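Local coordinates for ditrans,polycis-undecaprenyl-diphosphate synthase ((2E,6E)-farnesyl-diphosphate specific) (Acinetobacter baumannii, PDB 6ACS), which probably condenses isopentenyl diphosphate stepwise with farnesyl diphosphate to make undecaprenyl diphosphate, the lipid carrier precursor for bacterial cell-wall polysaccharides, at residues Leu9-Ala14 with Ala180-Ile185; Val13-Asp18 with Arg55-Phe60. All blocks are in the same frame, centred on the assembly; numbering follows the deposited sequence.

Both contacts are built on strand 12-17, an inner strand of the six-stranded parallel sheet, and share Val13 and Ala14. Contact 1 joins the start of this strand to strand 183-186, from late in the chain; contact 2 joins its length to strand 56-61, which comes next in the sequence after helix 42-52. The two partner strands flank strand 12-17, and the contact centres lie about 8 Å apart. A hydrogen bond between His12 NE2 and Thr58 OG1 ties the two contacts together, as does one between Ile16 N and Ile185 O. The sheet thereby brings the end of strand 12-17, with Asp18, a predicted active-site and magnesium-binding residue, next to Arg186, a predicted substrate-binding residue.

Contact 1: Leu9-Ala14 with Ala180-Ile185; sequences LPQHVA and AVDLLI
The carbonyl oxygen of His12 is gripped by two successive backbone amides, Asp182 N at 2.9 Å and Leu183 N, both lying in the carbonyl plane. The Asp182 carboxylate returns the grip: its OD2 takes the amide Gln11 N at 2.6 Å on the anti side, with an N-H...O angle of 144°, and a weak bond from His12 N. The other oxygen, OD1, is held by Gln241, and each oxygen of the buried carboxylate thus has a partner. From His12 and Leu183 onward the chains run as neighbouring parallel strands of the central sheet of the cis-prenyltransferase fold, with Ala14 N bonded to Leu183 O and Ile185 N to Ala14 O, each at 2.8 Å.

The His12 ring swings back over Val181, its CG anti to the backbone N (chi1 -174°). Val181 CG2 sits almost over the ring centre, 3.7 Å from the centroid, a CH-pi contact, while ND1 and NE2 bond to Pro179 O and Thr58 OG1. The other methyl, Val181 CG1, rests on Ala14 CB at 3.9 Å. On the opposite face of the sheet, Val13 CG1 touches Ile185 CD1 at 4.2 Å and Pro10 CB lies against Leu183 CB, under helix 218-235.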
loop_
_atom_site.group_PDB
_atom_site.type_symbol
_atom_site.label_atom_id
_atom_site.label_comp_id
_atom_site.label_asym_id
_atom_site.label_seq_id
_atom_site.Cartn_x
_atom_site.Cartn_y
_atom_site.Cartn_z
ATOM N N LEU B 9 -16.809 -0.115 13.251
ATOM C CA LEU B 9 -17.185 -0.496 11.896
ATOM C C LEU B 9 -16.307 0.225 10.886
ATOM O O LEU B 9 -15.991 1.405 11.074
ATOM C CB LEU B 9 -18.647 -0.168 11.622
ATOM C CG LEU B 9 -19.627 -1.174 12.228
ATOM C CD1 LEU B 9 -21.011 -0.568 12.318
ATOM C CD2 LEU B 9 -19.641 -2.431 11.356
ATOM N N PRO B 10 -15.880 -0.429 9.814
ATOM C CA PRO B 10 -15.104 0.285 8.789
ATOM C C PRO B 10 -15.991 1.238 8.000
ATOM O O PRO B 10 -17.175 0.969 7.767
ATOM C CB PRO B 10 -14.568 -0.838 7.891
ATOM C CG PRO B 10 -15.574 -1.942 8.037
ATOM C CD PRO B 10 -16.129 -1.836 9.464
ATOM N N GLN B 11 -15.392 2.361 7.568
ATOM C CA GLN B 11 -16.104 3.267 6.668
ATOM C C GLN B 11 -16.017 2.809 5.222
ATOM O O GLN B 11 -16.909 3.098 4.414
ATOM C CB GLN B 11 -15.525 4.685 6.751
ATOM C CG GLN B 11 -15.245 5.180 8.156
ATOM C CD GLN B 11 -15.863 6.538 8.433
ATOM O OE1 GLN B 11 -16.069 6.910 9.593
ATOM N NE2 GLN B 11 -16.169 7.283 7.377
ATOM N N HIS B 12 -14.933 2.133 4.875
ATOM C CA HIS B 12 -14.667 1.744 3.499
ATOM C C HIS B 12 -13.984 0.381 3.525
ATOM O O HIS B 12 -12.902 0.209 4.110
ATOM C CB HIS B 12 -13.816 2.816 2.812
ATOM C CG HIS B 12 -13.599 2.605 1.343
ATOM N ND1 HIS B 12 -12.990 3.560 0.557
ATOM C CD2 HIS B 12 -13.878 1.563 0.518
ATOM C CE1 HIS B 12 -12.907 3.120 -0.689
ATOM N NE2 HIS B 12 -13.429 1.909 -0.738
ATOM N N VAL B 13 -14.664 -0.598 2.931
ATOM C CA VAL B 13 -14.173 -1.965 2.807
ATOM C C VAL B 13 -13.781 -2.198 1.361
ATOM O O VAL B 13 -14.520 -1.826 0.440
ATOM C CB VAL B 13 -15.244 -2.987 3.228
ATOM C CG1 VAL B 13 -14.721 -4.411 2.996
ATOM C CG2 VAL B 13 -15.618 -2.766 4.674
ATOM N N ALA B 14 -12.629 -2.827 1.157
ATOM C CA ALA B 14 -12.191 -3.223 -0.172
ATOM C C ALA B 14 -12.000 -4.726 -0.179
ATOM O O ALA B 14 -11.574 -5.297 0.820
ATOM C CB ALA B 14 -10.886 -2.530 -0.569
ATOM N N ALA B 180 -10.823 6.951 3.156
ATOM C CA ALA B 180 -9.741 6.020 2.855
ATOM C C ALA B 180 -10.172 4.615 3.244
ATOM O O ALA B 180 -11.013 4.437 4.119
ATOM C CB ALA B 180 -8.451 6.389 3.593
ATOM N N VAL B 181 -9.594 3.623 2.577
ATOM C CA VAL B 181 -9.932 2.226 2.854
ATOM C C VAL B 181 -9.481 1.872 4.265
ATOM O O VAL B 181 -8.310 2.050 4.626
ATOM C CB VAL B 181 -9.295 1.284 1.817
ATOM C CG1 VAL B 181 -9.547 -0.203 2.202
ATOM C CG2 VAL B 181 -9.845 1.574 0.416
ATOM N N ASP B 182 -10.423 1.389 5.078
ATOM C CA ASP B 182 -10.157 0.974 6.453
ATOM C C ASP B 182 -9.866 -0.503 6.565
ATOM O O ASP B 182 -9.121 -0.929 7.472
ATOM C CB ASP B 182 -11.372 1.244 7.342
ATOM C CG ASP B 182 -11.694 2.681 7.459
ATOM O OD1 ASP B 182 -10.773 3.489 7.700
ATOM O OD2 ASP B 182 -12.879 3.002 7.319
ATOM N N LEU B 183 -10.520 -1.295 5.720
ATOM C CA LEU B 183 -10.365 -2.740 5.788
ATOM C C LEU B 183 -10.248 -3.280 4.377
ATOM O O LEU B 183 -11.132 -3.035 3.555
ATOM C CB LEU B 183 -11.574 -3.377 6.477
ATOM C CG LEU B 183 -11.636 -4.908 6.423
ATOM C CD1 LEU B 183 -10.459 -5.557 7.182
ATOM C CD2 LEU B 183 -12.970 -5.372 7.030
ATOM N N LEU B 184 -9.189 -4.042 4.106
ATOM C CA LEU B 184 -9.033 -4.688 2.809
ATOM C C LEU B 184 -8.991 -6.188 3.052
ATOM O O LEU B 184 -8.124 -6.669 3.782
ATOM C CB LEU B 184 -7.772 -4.197 2.093
ATOM C CG LEU B 184 -7.516 -4.723 0.671
ATOM C CD1 LEU B 184 -6.629 -3.712 -0.071
ATOM C CD2 LEU B 184 -6.878 -6.095 0.682
ATOM N N ILE B 185 -9.890 -6.923 2.401
ATOM C CA ILE B 185 -9.992 -8.377 2.512
ATOM C C ILE B 185 -9.428 -8.984 1.244
ATOM O O ILE B 185 -9.814 -8.583 0.142
ATOM C CB ILE B 185 -11.460 -8.804 2.676
ATOM C CG1 ILE B 185 -12.011 -8.302 3.992
ATOM C CG2 ILE B 185 -11.639 -10.330 2.521
ATOM C CD1 ILE B 185 -13.532 -8.328 4.033
#

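Contact 2: Val13-Asp18 with Arg55-Phe60; sequences VAIIMD and RALTVF
The CD1 methyl of Leu57 meets Val13 CG1 and, at 3.9 Å, the tip of Ile15, CD1. The CG of Leu57 stands anti to the backbone N (chi1 171°), and the turn at chi2 (65°) brings CD1 to 3.4 Å from Val13 O. Ile15 CB borders Val59 CG1. Met17 closes this row: a bend at chi3 (-69°) folds the thioether back over Val59, with SD near Val59 CB. Its CE lies 3.9 Å from Val59 CG2 and also touches Phe60 C. Helix 42-52 covers this face through Ile45 on Ile15, Val46 on Leu57 and Leu42 on Val59. It belongs to the crossover connection between these two adjacent parallel strands, a beta-alpha-beta unit of the cis-prenyltransferase fold. Five backbone hydrogen bonds join them, from Val13 N to Ala56 O at one end to Met17 N to Phe60 O at the other.

The opposite face carries Ala14, Ile16, Thr58 and Phe60. Ile16 CG1 approaches the Phe60 ring at its edge, 4.3 Å from CD2, and Phe196 stacks with that ring. A glycerol, probably from the crystallisation liquor, lies beside the Phe60 side chain. Just past the paired strands, Asp18, a predicted active-site and magnesium-binding residue, forms a salt bridge through OD2 with Arg186 NH2, while its OD1 accepts from Asn20 N.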
loop_
_atom_site.group_PDB
_atom_site.type_symbol
_atom_site.label_atom_id
_atom_site.label_comp_id
_atom_site.label_asym_id
_atom_site.label_seq_id
_atom_site.Cartn_x
_atom_site.Cartn_y
_atom_site.Cartn_z
ATOM N N VAL B 13 -14.664 -0.598 2.931
ATOM C CA VAL B 13 -14.173 -1.965 2.807
ATOM C C VAL B 13 -13.781 -2.198 1.361
ATOM O O VAL B 13 -14.520 -1.826 0.440
ATOM C CB VAL B 13 -15.244 -2.987 3.228
ATOM C CG1 VAL B 13 -14.721 -4.411 2.996
ATOM C CG2 VAL B 13 -15.618 -2.766 4.674
ATOM N N ALA B 14 -12.629 -2.827 1.157
ATOM C CA ALA B 14 -12.191 -3.223 -0.172
ATOM C C ALA B 14 -12.000 -4.726 -0.179
ATOM O O ALA B 14 -11.574 -5.297 0.820
ATOM C CB ALA B 14 -10.886 -2.530 -0.569
ATOM N N ILE B 15 -12.301 -5.373 -1.307
ATOM C CA ILE B 15 -12.185 -6.829 -1.404
ATOM C C ILE B 15 -11.471 -7.221 -2.691
ATOM O O ILE B 15 -11.879 -6.814 -3.788
ATOM C CB ILE B 15 -13.558 -7.526 -1.353
ATOM C CG1 ILE B 15 -14.352 -7.058 -0.136
ATOM C CG2 ILE B 15 -13.360 -9.047 -1.312
ATOM C CD1 ILE B 15 -15.732 -7.735 -0.011
ATOM N N ILE B 16 -10.429 -8.038 -2.556
ATOM C CA ILE B 16 -9.808 -8.735 -3.677
ATOM C C ILE B 16 -10.452 -10.108 -3.733
ATOM O O ILE B 16 -10.222 -10.945 -2.851
ATOM C CB ILE B 16 -8.295 -8.845 -3.494
ATOM C CG1 ILE B 16 -7.685 -7.446 -3.434
ATOM C CG2 ILE B 16 -7.667 -9.656 -4.628
ATOM C CD1 ILE B 16 -6.194 -7.504 -3.109
ATOM N N MET B 17 -11.283 -10.311 -4.748
ATOM C CA MET B 17 -12.075 -11.523 -4.918
ATOM C C MET B 17 -11.209 -12.494 -5.709
ATOM O O MET B 17 -11.064 -12.359 -6.927
ATOM C CB MET B 17 -13.375 -11.192 -5.646
ATOM C CG MET B 17 -14.188 -10.072 -4.994
ATOM S SD MET B 17 -15.674 -9.602 -5.930
ATOM C CE MET B 17 -14.956 -8.835 -7.381
ATOM N N ASP B 18 -10.650 -13.490 -5.030
ATOM C CA ASP B 18 -9.718 -14.417 -5.656
ATOM C C ASP B 18 -10.124 -15.842 -5.307
ATOM O O ASP B 18 -10.418 -16.147 -4.149
ATOM C CB ASP B 18 -8.281 -14.120 -5.190
ATOM C CG ASP B 18 -7.241 -14.965 -5.896
ATOM O OD1 ASP B 18 -7.549 -15.551 -6.963
ATOM O OD2 ASP B 18 -6.108 -15.040 -5.367
ATOM N N ARG B 55 -19.818 3.083 4.396
ATOM C CA ARG B 55 -20.048 4.132 3.408
ATOM C C ARG B 55 -19.587 3.757 2.004
ATOM O O ARG B 55 -20.095 4.318 1.023
ATOM C CB ARG B 55 -19.340 5.419 3.826
ATOM C CG ARG B 55 -19.886 5.998 5.117
ATOM C CD ARG B 55 -19.262 7.339 5.426
ATOM N NE ARG B 55 -20.097 8.123 6.334
ATOM C CZ ARG B 55 -21.094 8.913 5.941
ATOM N NH1 ARG B 55 -21.392 9.026 4.651
ATOM N NH2 ARG B 55 -21.798 9.591 6.841
ATOM N N ALA B 56 -18.617 2.848 1.882
ATOM C CA ALA B 56 -18.060 2.510 0.582
ATOM C C ALA B 56 -17.576 1.068 0.588
ATOM O O ALA B 56 -16.974 0.613 1.560
ATOM C CB ALA B 56 -16.894 3.433 0.209
ATOM N N LEU B 57 -17.851 0.366 -0.501
ATOM C CA LEU B 57 -17.360 -0.988 -0.741
ATOM C C LEU B 57 -16.763 -1.009 -2.134
ATOM O O LEU B 57 -17.448 -0.652 -3.100
ATOM C CB LEU B 57 -18.496 -2.014 -0.632
ATOM C CG LEU B 57 -18.154 -3.436 -1.060
ATOM C CD1 LEU B 57 -17.092 -4.035 -0.123
ATOM C CD2 LEU B 57 -19.430 -4.268 -1.077
ATOM N N THR B 58 -15.495 -1.404 -2.242
ATOM C CA THR B 58 -14.775 -1.398 -3.517
ATOM C C THR B 58 -14.222 -2.794 -3.785
ATOM O O THR B 58 -13.520 -3.349 -2.932
ATOM C CB THR B 58 -13.636 -0.361 -3.483
ATOM O OG1 THR B 58 -14.185 0.938 -3.184
ATOM C CG2 THR B 58 -12.869 -0.334 -4.813
ATOM N N VAL B 59 -14.523 -3.364 -4.955
ATOM C CA VAL B 59 -14.191 -4.764 -5.213
ATOM C C VAL B 59 -13.386 -4.911 -6.501
ATOM O O VAL B 59 -13.538 -4.142 -7.459
ATOM C CB VAL B 59 -15.461 -5.647 -5.248
ATOM C CG1 VAL B 59 -16.244 -5.478 -3.956
ATOM C CG2 VAL B 59 -16.296 -5.330 -6.453
ATOM N N PHE B 60 -12.540 -5.944 -6.513
ATOM C CA PHE B 60 -11.531 -6.205 -7.542
ATOM C C PHE B 60 -11.565 -7.695 -7.864
ATOM O O PHE B 60 -11.232 -8.517 -7.001
ATOM C CB PHE B 60 -10.153 -5.848 -6.997
ATOM C CG PHE B 60 -9.024 -5.958 -7.987
ATOM C CD1 PHE B 60 -9.224 -5.709 -9.326
ATOM C CD2 PHE B 60 -7.748 -6.301 -7.550
ATOM C CE1 PHE B 60 -8.164 -5.787 -10.223
ATOM C CE2 PHE B 60 -6.683 -6.385 -8.439
ATOM C CZ PHE B 60 -6.893 -6.126 -9.775
#